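PDB 5XOI: oxidoreductase, 2OG-Fe oxygenase family protein, putative, expressed from Oryza sativa subsp. japonica, which probably acts as an iron(II)- and 2-oxoglutarate-dependent dioxygenase of the AlkB family. Local coordinates for residues 128-133 / 202-207; 46-51 / 55-60; 23-28 / 182-187; 18-23 / 156-161. One frame throughout, in Å; residues are numbered along the deposited sequence.

How the contacts relate
All four contacts lie in one 2OG-Fe(II) oxygenase domain and fall into two groups. Contacts 1 and 2, with centres about 14 Å apart, meet on strands 55-59 and 124-131, neighbours in the seven-stranded sheet; contact 2 closes before contact 1 opens. Contacts 3 and 4 practically coincide, centres about 2 Å apart: they share Asp23 and helix 22-37, and their segments alternate along the chain. The centre of contact 2 is about 21 Å from theirs, and it is nested inside the loops they close. The first group holds Arg48, Asn128 and Tyr130, which bind 2-oxoglutarate; the second joins helix 22-37 and the chain ahead of it to the large sheet and the 182-187 turn.

Contact 1. Residues 128-133 / 202-207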
loop_
_atom_site.group_PDB
_atom_site.type_symbol
_atom_site.label_atom_id
_atom_site.label_comp_id
_atom_site.label_asym_id
_atom_site.label_seq_id
_atom_site.Cartn_x
_atom_site.Cartn_y
_atom_site.Cartn_z
ATOM N N ASN A 128 -5.425 3.756 -3.543
ATOM C CA ASN A 128 -5.903 4.930 -2.814
ATOM C C ASN A 128 -5.340 6.180 -3.469
ATOM O O ASN A 128 -4.126 6.273 -3.677
ATOM C CB ASN A 128 -5.441 4.905 -1.351
ATOM C CG ASN A 128 -6.029 3.756 -0.560
ATOM O OD1 ASN A 128 -7.241 3.713 -0.324
ATOM N ND2 ASN A 128 -5.169 2.818 -0.125
ATOM N N PHE A 129 -6.191 7.162 -3.749
ATOM C CA PHE A 129 -5.690 8.458 -4.180
ATOM C C PHE A 129 -6.077 9.525 -3.160
ATOM O O PHE A 129 -7.260 9.683 -2.836
ATOM C CB PHE A 129 -6.189 8.860 -5.557
ATOM C CG PHE A 129 -5.631 10.183 -5.984
ATOM C CD1 PHE A 129 -4.278 10.305 -6.224
ATOM C CD2 PHE A 129 -6.432 11.311 -6.046
ATOM C CE1 PHE A 129 -3.734 11.516 -6.577
ATOM C CE2 PHE A 129 -5.885 12.529 -6.400
ATOM C CZ PHE A 129 -4.537 12.624 -6.654
ATOM N N TYR A 130 -5.073 10.249 -2.667
ATOM C CA TYR A 130 -5.222 11.336 -1.710
ATOM C C TYR A 130 -4.924 12.645 -2.419
ATOM O O TYR A 130 -3.871 12.769 -3.045
ATOM C CB TYR A 130 -4.221 11.197 -0.550
ATOM C CG TYR A 130 -4.239 9.905 0.240
ATOM C CD1 TYR A 130 -3.628 8.763 -0.249
ATOM C CD2 TYR A 130 -4.844 9.848 1.490
ATOM C CE1 TYR A 130 -3.626 7.576 0.487
ATOM C CE2 TYR A 130 -4.854 8.672 2.234
ATOM C CZ TYR A 130 -4.240 7.547 1.731
ATOM O OH TYR A 130 -4.252 6.397 2.491
ATOM N N THR A 131 -5.815 13.630 -2.309
ATOM C CA THR A 131 -5.411 14.983 -2.680
ATOM C C THR A 131 -4.589 15.577 -1.533
ATOM O O THR A 131 -4.246 14.893 -0.562
ATOM C CB THR A 131 -6.620 15.836 -3.050
ATOM O OG1 THR A 131 -7.580 15.805 -1.992
ATOM C CG2 THR A 131 -7.264 15.290 -4.313
ATOM N N SER A 132 -4.231 16.864 -1.629
ATOM C CA SER A 132 -3.258 17.411 -0.684
ATOM C C SER A 132 -3.777 17.404 0.752
ATOM O O SER A 132 -2.981 17.341 1.695
ATOM C CB SER A 132 -2.868 18.832 -1.073
ATOM O OG SER A 132 -2.689 18.969 -2.472
ATOM N N SER A 133 -5.095 17.468 0.943
ATOM C CA SER A 133 -5.667 17.448 2.286
ATOM C C SER A 133 -5.965 16.038 2.778
ATOM O O SER A 133 -6.676 15.884 3.778
ATOM C CB SER A 133 -6.951 18.283 2.342
ATOM O OG SER A 133 -7.852 17.894 1.318
ATOM N N SER A 202 -1.256 10.356 8.241
ATOM C CA SER A 202 -1.650 11.534 9.006
ATOM C C SER A 202 -1.624 12.816 8.189
ATOM O O SER A 202 -2.290 13.795 8.564
ATOM C CB SER A 202 -0.747 11.686 10.226
ATOM O OG SER A 202 0.612 11.751 9.824
ATOM N N ARG A 203 -0.887 12.831 7.080
ATOM C CA ARG A 203 -0.665 14.057 6.329
ATOM C C ARG A 203 -0.047 13.713 4.983
ATOM O O ARG A 203 0.758 12.782 4.885
ATOM C CB ARG A 203 0.270 14.986 7.109
ATOM C CG ARG A 203 0.161 16.448 6.794
ATOM C CD ARG A 203 1.173 17.190 7.667
ATOM N NE ARG A 203 0.962 18.635 7.688
ATOM C CZ ARG A 203 1.084 19.419 6.628
ATOM N NH1 ARG A 203 1.401 18.893 5.458
ATOM N NH2 ARG A 203 0.893 20.727 6.734
ATOM N N ILE A 204 -0.435 14.463 3.956
ATOM C CA ILE A 204 0.259 14.476 2.676
ATOM C C ILE A 204 1.080 15.761 2.637
ATOM O O ILE A 204 0.549 16.845 2.908
ATOM C CB ILE A 204 -0.721 14.411 1.492
ATOM C CG1 ILE A 204 -1.702 13.224 1.612
ATOM C CG2 ILE A 204 0.043 14.393 0.165
ATOM C CD1 ILE A 204 -1.047 11.841 1.595
ATOM N N LYS A 205 2.371 15.643 2.331
ATOM C CA LYS A 205 3.242 16.814 2.254
ATOM C C LYS A 205 3.081 17.464 0.888
ATOM O O LYS A 205 3.470 16.864 -0.122
ATOM C CB LYS A 205 4.712 16.427 2.475
ATOM C CG LYS A 205 5.002 15.784 3.826
ATOM C CD LYS A 205 6.499 15.506 3.973
ATOM C CE LYS A 205 6.866 15.043 5.370
ATOM N NZ LYS A 205 6.428 16.007 6.407
ATOM N N PRO A 206 2.518 18.667 0.791
ATOM C CA PRO A 206 2.265 19.227 -0.539
ATOM C C PRO A 206 3.560 19.560 -1.257
ATOM O O PRO A 206 4.589 19.849 -0.639
ATOM C CB PRO A 206 1.427 20.486 -0.260
ATOM C CG PRO A 206 1.571 20.754 1.207
ATOM C CD PRO A 206 1.883 19.450 1.866
ATOM N N LYS A 207 3.502 19.467 -2.589
ATOM C CA LYS A 207 4.594 19.918 -3.454
ATOM C C LYS A 207 5.873 19.136 -3.208
ATOM O O LYS A 207 6.971 19.699 -3.263
ATOM C CB LYS A 207 4.875 21.413 -3.273
ATOM C CG LYS A 207 3.633 22.267 -3.263
ATOM C CD LYS A 207 3.187 22.557 -4.660
ATOM C CE LYS A 207 4.117 23.548 -5.337
ATOM N NZ LYS A 207 3.714 23.693 -6.755
HETATM O O HOH W 1 -2.918 16.057 4.122
#
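Ile204 meets Tyr130 through its outermost methyl: Ile204 CD1 lies 3.9 Å from Tyr130 CB, with CG1 of the same isoleucine equally close to that carbon. The two side chains run at about a right angle, and the methyl reaches the ring obliquely at its root, near CG, well short of the hydroxyl. With CG1 beside the backbone N and anti to the carbonyl carbon (chi1 -53°), the longer branch of Ile204 is sent across to the tyrosine. Ile204 also packs on two successive backbone carbonyls: Ile204 CG1 is 3.7 Å from Thr131 O, and Ile204 CB is 3.7 Å from Ser132 O. Strand 124-131 belongs to the large sheet of the double-stranded beta-helix and strand 198-205 to the small one, and the contact joins the two sheets near the corner at Ser132 and Ser133. Cutting Ile204 back to an alanine is likely to open a gap beside Tyr130 CB and the two carbonyls. The polar link is indirect. A single water donates to Ser132 O at 2.7 Å and accepts from Ile204 N at 3.0 Å, joining two backbones that make no direct bond to each other here. Beyond the contact, Tyr130 binds 2-oxoglutarate and succinate; its OH is hydrogen-bonded to a succinate in the crystal, and its side chain touches Arg223 of the same pocket.

Contact 2. Residues 46-51 / 55-60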
loop_
_atom_site.group_PDB
_atom_site.type_symbol
_atom_site.label_atom_id
_atom_site.label_comp_id
_atom_site.label_asym_id
_atom_site.label_seq_id
_atom_site.Cartn_x
_atom_site.Cartn_y
_atom_site.Cartn_z
ATOM N N GLY A 46 -17.828 5.675 1.286
ATOM C CA GLY A 46 -18.611 6.241 2.369
ATOM C C GLY A 46 -18.020 5.950 3.735
ATOM O O GLY A 46 -18.237 6.710 4.683
ATOM N N TYR A 47 -17.233 4.881 3.843
ATOM C CA TYR A 47 -16.676 4.411 5.107
ATOM C C TYR A 47 -15.267 3.886 4.887
ATOM O O TYR A 47 -15.040 3.105 3.960
ATOM C CB TYR A 47 -17.537 3.284 5.702
ATOM C CG TYR A 47 -16.770 2.421 6.694
ATOM C CD1 TYR A 47 -16.335 2.952 7.895
ATOM C CD2 TYR A 47 -16.484 1.085 6.424
ATOM C CE1 TYR A 47 -15.632 2.182 8.815
ATOM C CE2 TYR A 47 -15.777 0.305 7.331
ATOM C CZ TYR A 47 -15.358 0.864 8.527
ATOM O OH TYR A 47 -14.657 0.116 9.440
ATOM N N ARG A 48 -14.331 4.297 5.751
ATOM C CA ARG A 48 -13.053 3.613 5.901
ATOM C C ARG A 48 -12.758 3.441 7.380
ATOM O O ARG A 48 -12.969 4.362 8.174
ATOM C CB ARG A 48 -11.891 4.374 5.231
ATOM C CG ARG A 48 -11.952 4.416 3.690
ATOM C CD ARG A 48 -11.701 3.038 3.035
ATOM N NE ARG A 48 -10.397 2.502 3.410
ATOM C CZ ARG A 48 -9.307 2.506 2.644
ATOM N NH1 ARG A 48 -9.341 2.972 1.395
ATOM N NH2 ARG A 48 -8.181 2.012 3.136
ATOM N N ASP A 49 -12.273 2.257 7.741
ATOM C CA ASP A 49 -11.855 2.003 9.117
ATOM C C ASP A 49 -10.792 3.011 9.519
ATOM O O ASP A 49 -9.726 3.093 8.888
ATOM C CB ASP A 49 -11.326 0.576 9.246
ATOM C CG ASP A 49 -11.162 0.127 10.691
ATOM O OD1 ASP A 49 -11.505 0.865 11.639
ATOM O OD2 ASP A 49 -10.694 -1.007 10.884
ATOM N N GLY A 50 -11.096 3.798 10.560
ATOM C CA GLY A 50 -10.216 4.855 11.020
ATOM C C GLY A 50 -10.609 6.238 10.555
ATOM O O GLY A 50 -10.047 7.230 11.043
ATOM N N GLY A 51 -11.571 6.342 9.649
ATOM C CA GLY A 51 -11.915 7.628 9.084
ATOM C C GLY A 51 -10.964 8.029 7.970
ATOM O O GLY A 51 -9.883 7.470 7.793
ATOM N N LEU A 55 -10.055 11.299 0.095
ATOM C CA LEU A 55 -9.575 10.000 -0.345
ATOM C C LEU A 55 -10.561 9.398 -1.336
ATOM O O LEU A 55 -11.771 9.362 -1.076
ATOM C CB LEU A 55 -9.382 9.058 0.859
ATOM C CG LEU A 55 -9.110 7.584 0.528
ATOM C CD1 LEU A 55 -7.712 7.418 -0.051
ATOM C CD2 LEU A 55 -9.281 6.703 1.773
ATOM N N GLN A 56 -10.044 8.926 -2.466
ATOM C CA GLN A 56 -10.788 8.069 -3.379
ATOM C C GLN A 56 -10.049 6.745 -3.518
ATOM O O GLN A 56 -8.840 6.668 -3.295
ATOM C CB GLN A 56 -10.954 8.712 -4.760
ATOM C CG GLN A 56 -11.653 10.074 -4.750
ATOM C CD GLN A 56 -11.493 10.788 -6.077
ATOM O OE1 GLN A 56 -10.690 11.714 -6.207
ATOM N NE2 GLN A 56 -12.241 10.345 -7.077
ATOM N N MET A 57 -10.778 5.702 -3.918
ATOM C CA MET A 57 -10.184 4.376 -4.003
ATOM C C MET A 57 -10.787 3.596 -5.161
ATOM O O MET A 57 -11.885 3.887 -5.645
ATOM C CB MET A 57 -10.373 3.586 -2.692
ATOM C CG MET A 57 -11.847 3.327 -2.337
ATOM S SD MET A 57 -11.985 2.342 -0.830
ATOM C CE MET A 57 -11.547 0.727 -1.469
ATOM N N MET A 58 -10.038 2.589 -5.596
ATOM C CA MET A 58 -10.543 1.578 -6.505
ATOM C C MET A 58 -9.725 0.325 -6.261
ATOM O O MET A 58 -8.572 0.397 -5.825
ATOM C CB MET A 58 -10.473 2.009 -7.978
ATOM C CG MET A 58 -9.076 2.131 -8.561
ATOM S SD MET A 58 -9.049 2.106 -10.393
ATOM C CE MET A 58 -9.550 0.430 -10.735
ATOM N N CYS A 59 -10.332 -0.828 -6.508
ATOM C CA CYS A 59 -9.622 -2.075 -6.290
ATOM C C CYS A 59 -9.243 -2.699 -7.622
ATOM O O CYS A 59 -9.917 -2.498 -8.637
ATOM C CB CYS A 59 -10.457 -3.058 -5.465
ATOM S SG CYS A 59 -10.705 -2.542 -3.742
ATOM N N LEU A 60 -8.135 -3.428 -7.614
ATOM C CA LEU A 60 -7.782 -4.330 -8.695
ATOM C C LEU A 60 -7.737 -5.743 -8.139
ATOM O O LEU A 60 -7.355 -5.949 -6.985
ATOM C CB LEU A 60 -6.422 -3.996 -9.319
ATOM C CG LEU A 60 -6.106 -2.528 -9.574
ATOM C CD1 LEU A 60 -4.640 -2.384 -10.020
ATOM C CD2 LEU A 60 -7.043 -1.962 -10.614
#
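Arg48 and Leu55 are the residues of closest backbone approach, yet their CA atoms are 9.6 Å apart, and Arg48 also begins a type II beta turn ending at Gly51, closed by Gly51 N to Arg48 O at 2.8 Å. The distance between loop and strand is spanned by side chains alone. Arg48 leaves the loop bent at chi2 (-69°) and chi3 (-59°), which turns its guanidinium to the ends of Leu55 and Met57. There Arg48 NH1 comes to 3.5 Å from Met57 SD and 3.8 Å from Leu55 CD2, both approaching the flat group obliquely. The aliphatic part follows: Arg48 CD lies 3.9 Å from Met57 SD, and Arg48 CG lies 4.0 Å from Leu55 CD2. Met57 comes from the opposite direction to the arginine, whereas Leu55 crosses it at about a right angle. The main polar partner lies on the next strand, where Asn128 OD1 takes a hydrogen bond from Arg48 NH1. A leucine in place of Arg48 would probably leave Asn128 OD1 without this donor and weaken the hold on the acid bound in the pocket. Trp64 touches both Arg48 and Met57. Through NH2, Arg48 makes a weak hydrogen bond to a succinate. This loop and strand 124-131 supply 2-oxoglutarate-binding residues, Arg48 and Asn128, while Leu55 and Met57 pack against the arginine, in the double-stranded beta-helix (jelly-roll) of an AlkB-type dioxygenase.

Contact 3. Residues 23-28 / 182-187; sequences DDQVDI and LESGDV
Gln25 reaches out from the first turn of helix 22-37 and lays its amide against Ser184 and Gly185. The close part of the contact is here. Ser184 OG donates to Gln25 OE1 at 2.9 Å; it approaches at a C=O...O angle of 154°, tilted 20° from the carbonyl plane. Gln25 is extended beyond CG (chi2 -170°), which carries the amide right up to the turn, and Gln25 NE2 comes to 3.6 Å from Gly185 CA. Gly185 sits at the third position of a type II beta turn from Glu183 to Asp186, and a CB on it would fall 2.9 Å from Gln25 NE2, a clash. Away from this point the contact is looser and bridged by water: one molecule accepts from Gln25 NE2 at 3.1 Å and donates to Ser184 O at 2.9 Å. The far side of the turn has no part in the helix contact and is braced from within, Glu183 N donating to Asp186 OD2 at 2.9 Å from above the carboxylate plane, while Lys17 forms salt bridges to both Glu183 and Asp186. Leu213 of helix 211-217 touches Gln25 and Ser184. Because OE1 accepts from the serine while NE2 gives its hydrogens to the water and to Leu20 O, the Gln25 amide has a defined orientation, and Ser184 OG, accepting in turn from Gly161 N, relays the bond from helix to sheet.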
loop_
_atom_site.group_PDB
_atom_site.type_symbol
_atom_site.label_atom_id
_atom_site.label_comp_id
_atom_site.label_asym_id
_atom_site.label_seq_id
_atom_site.Cartn_x
_atom_site.Cartn_y
_atom_site.Cartn_z
ATOM N N ASP A 23 10.735 4.454 -15.059
ATOM C CA ASP A 23 9.701 4.151 -16.042
ATOM C C ASP A 23 8.559 3.367 -15.413
ATOM O O ASP A 23 7.423 3.442 -15.891
ATOM C CB ASP A 23 10.301 3.380 -17.223
ATOM C CG ASP A 23 10.907 4.300 -18.285
ATOM O OD1 ASP A 23 10.591 5.509 -18.289
ATOM O OD2 ASP A 23 11.696 3.813 -19.127
ATOM N N ASP A 24 8.844 2.616 -14.347
ATOM C CA ASP A 24 7.791 1.875 -13.664
ATOM C C ASP A 24 6.834 2.809 -12.941
ATOM O O ASP A 24 5.623 2.572 -12.949
ATOM C CB ASP A 24 8.390 0.876 -12.684
ATOM C CG ASP A 24 9.117 -0.241 -13.389
ATOM O OD1 ASP A 24 8.776 -0.504 -14.566
ATOM O OD2 ASP A 24 10.016 -0.844 -12.777
ATOM N N GLN A 25 7.356 3.856 -12.291
ATOM C CA GLN A 25 6.479 4.842 -11.658
ATOM C C GLN A 25 5.587 5.507 -12.696
ATOM O O GLN A 25 4.376 5.667 -12.493
ATOM C CB GLN A 25 7.309 5.893 -10.917
ATOM C CG GLN A 25 7.975 5.405 -9.643
ATOM C CD GLN A 25 8.578 6.539 -8.836
ATOM O OE1 GLN A 25 7.885 7.486 -8.448
ATOM N NE2 GLN A 25 9.881 6.452 -8.578
ATOM N N VAL A 26 6.169 5.904 -13.826
ATOM C CA VAL A 26 5.355 6.503 -14.878
ATOM C C VAL A 26 4.314 5.510 -15.368
ATOM O O VAL A 26 3.139 5.855 -15.551
ATOM C CB VAL A 26 6.247 6.998 -16.024
ATOM C CG1 VAL A 26 5.387 7.563 -17.152
ATOM C CG2 VAL A 26 7.220 8.030 -15.499
ATOM N N ASP A 27 4.726 4.258 -15.571
ATOM C CA ASP A 27 3.812 3.243 -16.074
ATOM C C ASP A 27 2.694 2.977 -15.077
ATOM O O ASP A 27 1.540 2.779 -15.472
ATOM C CB ASP A 27 4.590 1.959 -16.371
ATOM C CG ASP A 27 3.733 0.880 -16.996
ATOM O OD1 ASP A 27 2.933 1.189 -17.903
ATOM O OD2 ASP A 27 3.883 -0.291 -16.591
ATOM N N ILE A 28 3.023 2.978 -13.782
ATOM C CA ILE A 28 2.019 2.708 -12.756
ATOM C C ILE A 28 0.979 3.820 -12.735
ATOM O O ILE A 28 -0.225 3.554 -12.690
ATOM C CB ILE A 28 2.679 2.524 -11.378
ATOM C CG1 ILE A 28 3.425 1.188 -11.312
ATOM C CG2 ILE A 28 1.626 2.576 -10.275
ATOM C CD1 ILE A 28 4.482 1.146 -10.233
ATOM N N LEU A 182 6.809 8.269 3.676
ATOM C CA LEU A 182 6.769 7.436 2.481
ATOM C C LEU A 182 6.820 8.374 1.285
ATOM O O LEU A 182 5.856 9.103 1.018
ATOM C CB LEU A 182 5.525 6.550 2.459
ATOM C CG LEU A 182 5.375 5.599 3.656
ATOM C CD1 LEU A 182 4.061 4.818 3.557
ATOM C CD2 LEU A 182 6.548 4.643 3.724
ATOM N N GLU A 183 7.967 8.388 0.601
ATOM C CA GLU A 183 8.228 9.282 -0.522
ATOM C C GLU A 183 7.975 8.552 -1.830
ATOM O O GLU A 183 7.908 7.327 -1.872
ATOM C CB GLU A 183 9.675 9.792 -0.495
ATOM C CG GLU A 183 10.109 10.413 0.815
ATOM C CD GLU A 183 11.550 10.886 0.762
ATOM O OE1 GLU A 183 11.780 12.104 0.639
ATOM O OE2 GLU A 183 12.455 10.033 0.831
ATOM N N SER A 184 7.846 9.320 -2.909
ATOM C CA SER A 184 7.559 8.721 -4.212
ATOM C C SER A 184 8.616 7.682 -4.583
ATOM O O SER A 184 9.820 7.955 -4.536
ATOM C CB SER A 184 7.487 9.803 -5.291
ATOM O OG SER A 184 6.871 9.297 -6.461
ATOM N N GLY A 185 8.150 6.494 -4.970
ATOM C CA GLY A 185 8.994 5.369 -5.294
ATOM C C GLY A 185 9.246 4.411 -4.151
ATOM O O GLY A 185 9.727 3.297 -4.395
ATOM N N ASP A 186 8.945 4.802 -2.914
ATOM C CA ASP A 186 9.172 3.910 -1.781
ATOM C C ASP A 186 8.207 2.728 -1.819
ATOM O O ASP A 186 7.050 2.844 -2.241
ATOM C CB ASP A 186 9.002 4.639 -0.451
ATOM C CG ASP A 186 10.121 5.647 -0.160
ATOM O OD1 ASP A 186 11.106 5.727 -0.928
ATOM O OD2 ASP A 186 9.997 6.365 0.862
ATOM N N VAL A 187 8.692 1.573 -1.373
ATOM C CA VAL A 187 7.848 0.400 -1.169
ATOM C C VAL A 187 7.991 -0.014 0.283
ATOM O O VAL A 187 9.109 -0.150 0.783
ATOM C CB VAL A 187 8.216 -0.766 -2.105
ATOM C CG1 VAL A 187 7.429 -2.030 -1.715
ATOM C CG2 VAL A 187 7.913 -0.392 -3.537
HETATM O O HOH W 2 11.482 8.399 -6.827
#

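Contact 4. Residues 18-23 / 156-161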
loop_
_atom_site.group_PDB
_atom_site.type_symbol
_atom_site.label_atom_id
_atom_site.label_comp_id
_atom_site.label_asym_id
_atom_site.label_seq_id
_atom_site.Cartn_x
_atom_site.Cartn_y
_atom_site.Cartn_z
ATOM N N LYS A 18 12.998 4.354 -2.579
ATOM C CA LYS A 18 13.152 4.611 -4.016
ATOM C C LYS A 18 13.269 3.306 -4.809
ATOM O O LYS A 18 14.052 3.189 -5.755
ATOM C CB LYS A 18 14.355 5.522 -4.277
ATOM C CG LYS A 18 14.254 6.903 -3.616
ATOM C CD LYS A 18 12.967 7.620 -4.006
ATOM C CE LYS A 18 12.755 8.905 -3.187
ATOM N NZ LYS A 18 11.776 9.860 -3.826
ATOM N N PHE A 19 12.500 2.298 -4.394
ATOM C CA PHE A 19 12.596 0.983 -5.022
ATOM C C PHE A 19 12.028 0.988 -6.440
ATOM O O PHE A 19 12.560 0.310 -7.329
ATOM C CB PHE A 19 11.873 -0.046 -4.149
ATOM C CG PHE A 19 12.083 -1.466 -4.569
ATOM C CD1 PHE A 19 13.294 -2.099 -4.337
ATOM C CD2 PHE A 19 11.059 -2.180 -5.177
ATOM C CE1 PHE A 19 13.490 -3.430 -4.717
ATOM C CE2 PHE A 19 11.242 -3.509 -5.564
ATOM C CZ PHE A 19 12.461 -4.129 -5.334
ATOM N N LEU A 20 10.949 1.740 -6.674
ATOM C CA LEU A 20 10.306 1.762 -7.988
ATOM C C LEU A 20 11.151 2.526 -9.011
ATOM O O LEU A 20 11.490 3.694 -8.800
ATOM C CB LEU A 20 8.919 2.400 -7.876
ATOM C CG LEU A 20 7.945 1.668 -6.951
ATOM C CD1 LEU A 20 6.596 2.410 -6.846
ATOM C CD2 LEU A 20 7.723 0.253 -7.443
ATOM N N LYS A 21 11.459 1.875 -10.138
ATOM C CA LYS A 21 12.255 2.514 -11.182
ATOM C C LYS A 21 11.485 3.665 -11.824
ATOM O O LYS A 21 10.261 3.757 -11.727
ATOM C CB LYS A 21 12.643 1.517 -12.278
ATOM C CG LYS A 21 13.491 0.340 -11.837
ATOM C CD LYS A 21 14.040 -0.366 -13.070
ATOM C CE LYS A 21 13.914 -1.871 -12.959
ATOM N NZ LYS A 21 14.458 -2.358 -11.662
ATOM N N HIS A 22 12.234 4.537 -12.507
ATOM C CA HIS A 22 11.673 5.701 -13.195
ATOM C C HIS A 22 10.489 5.322 -14.074
ATOM O O HIS A 22 9.369 5.833 -13.902
ATOM C CB HIS A 22 12.782 6.358 -14.042
ATOM C CG HIS A 22 12.312 7.472 -14.937
ATOM N ND1 HIS A 22 12.842 8.745 -14.879
ATOM C CD2 HIS A 22 11.397 7.495 -15.936
ATOM C CE1 HIS A 22 12.257 9.508 -15.787
ATOM N NE2 HIS A 22 11.370 8.776 -16.437
ATOM N N ASP A 23 10.735 4.454 -15.059
ATOM C CA ASP A 23 9.701 4.151 -16.042
ATOM C C ASP A 23 8.559 3.367 -15.413
ATOM O O ASP A 23 7.423 3.442 -15.891
ATOM C CB ASP A 23 10.301 3.380 -17.223
ATOM C CG ASP A 23 10.907 4.300 -18.285
ATOM O OD1 ASP A 23 10.591 5.509 -18.289
ATOM O OD2 ASP A 23 11.696 3.813 -19.127
ATOM N N VAL A 156 2.107 -5.309 0.940
ATOM C CA VAL A 156 3.137 -4.614 0.154
ATOM C C VAL A 156 2.521 -3.342 -0.412
ATOM O O VAL A 156 1.538 -3.413 -1.154
ATOM C CB VAL A 156 3.690 -5.490 -0.977
ATOM C CG1 VAL A 156 4.693 -4.706 -1.821
ATOM C CG2 VAL A 156 4.334 -6.761 -0.409
ATOM N N SER A 157 3.123 -2.191 -0.103
ATOM C CA SER A 157 2.524 -0.885 -0.388
ATOM C C SER A 157 3.459 -0.032 -1.241
ATOM O O SER A 157 4.591 0.251 -0.830
ATOM C CB SER A 157 2.201 -0.163 0.925
ATOM O OG SER A 157 1.981 1.219 0.733
ATOM N N PHE A 158 2.967 0.408 -2.409
ATOM C CA PHE A 158 3.678 1.339 -3.290
ATOM C C PHE A 158 3.261 2.768 -2.966
ATOM O O PHE A 158 2.078 3.035 -2.752
ATOM C CB PHE A 158 3.335 1.120 -4.773
ATOM C CG PHE A 158 3.721 -0.220 -5.353
ATOM C CD1 PHE A 158 4.437 -1.159 -4.634
ATOM C CD2 PHE A 158 3.367 -0.507 -6.667
ATOM C CE1 PHE A 158 4.783 -2.374 -5.212
ATOM C CE2 PHE A 158 3.706 -1.707 -7.253
ATOM C CZ PHE A 158 4.414 -2.651 -6.525
ATOM N N SER A 159 4.216 3.700 -3.020
ATOM C CA SER A 159 3.936 5.119 -2.819
ATOM C C SER A 159 4.401 5.898 -4.041
ATOM O O SER A 159 5.518 5.688 -4.520
ATOM C CB SER A 159 4.629 5.663 -1.559
ATOM O OG SER A 159 4.046 5.147 -0.372
ATOM N N LEU A 160 3.552 6.798 -4.548
ATOM C CA LEU A 160 3.918 7.615 -5.702
ATOM C C LEU A 160 3.335 9.010 -5.551
ATOM O O LEU A 160 2.212 9.171 -5.066
ATOM C CB LEU A 160 3.430 7.001 -7.027
ATOM C CG LEU A 160 3.892 5.588 -7.407
ATOM C CD1 LEU A 160 3.002 4.531 -6.775
ATOM C CD2 LEU A 160 3.889 5.431 -8.915
ATOM N N GLY A 161 4.092 10.016 -5.995
ATOM C CA GLY A 161 3.610 11.387 -5.925
ATOM C C GLY A 161 4.085 12.109 -4.680
ATOM O O GLY A 161 5.244 11.974 -4.284
#
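Ser159 O, which has Leu20 CD1 at 4.2 Å, accepts a hydrogen bond from the backbone N-H of Gly185. The same glycine is also hydrogen-bonded to the backbone of Leu20, so it ties strand 155-161 to the chain just ahead of helix 22-37. The side-chain contacts across are apolar and depend on the forked end of Leu20. Leu20 CD2 sits squarely over one face of the Phe158 ring, 4.3 Å from its centroid and only 2° off the normal, a well-centred CH-pi contact. The other methyl, Leu20 CD1, carries the chain straight on (chi2 177°) to the root of that ring, 4.1 Å from Phe158 CB, and touches Leu160 CD1 at 4.2 Å. Strand 155-161 lies inside the large sheet of the double-stranded beta-helix, between strands 187-190 and 223-229, and Phe158 and Leu160 offer the surface on which Leu20 rests. Helix 87-106 covers this apolar cluster, its Ile92 touching both Leu20 and Phe158, and Phe228 meets the phenylalanine ring with its plane inclined at about 55°. Between Phe158 and Leu160 in the strand, Ser159 OG accepts from NH2 of Arg223, a 2-oxoglutarate-binding residue.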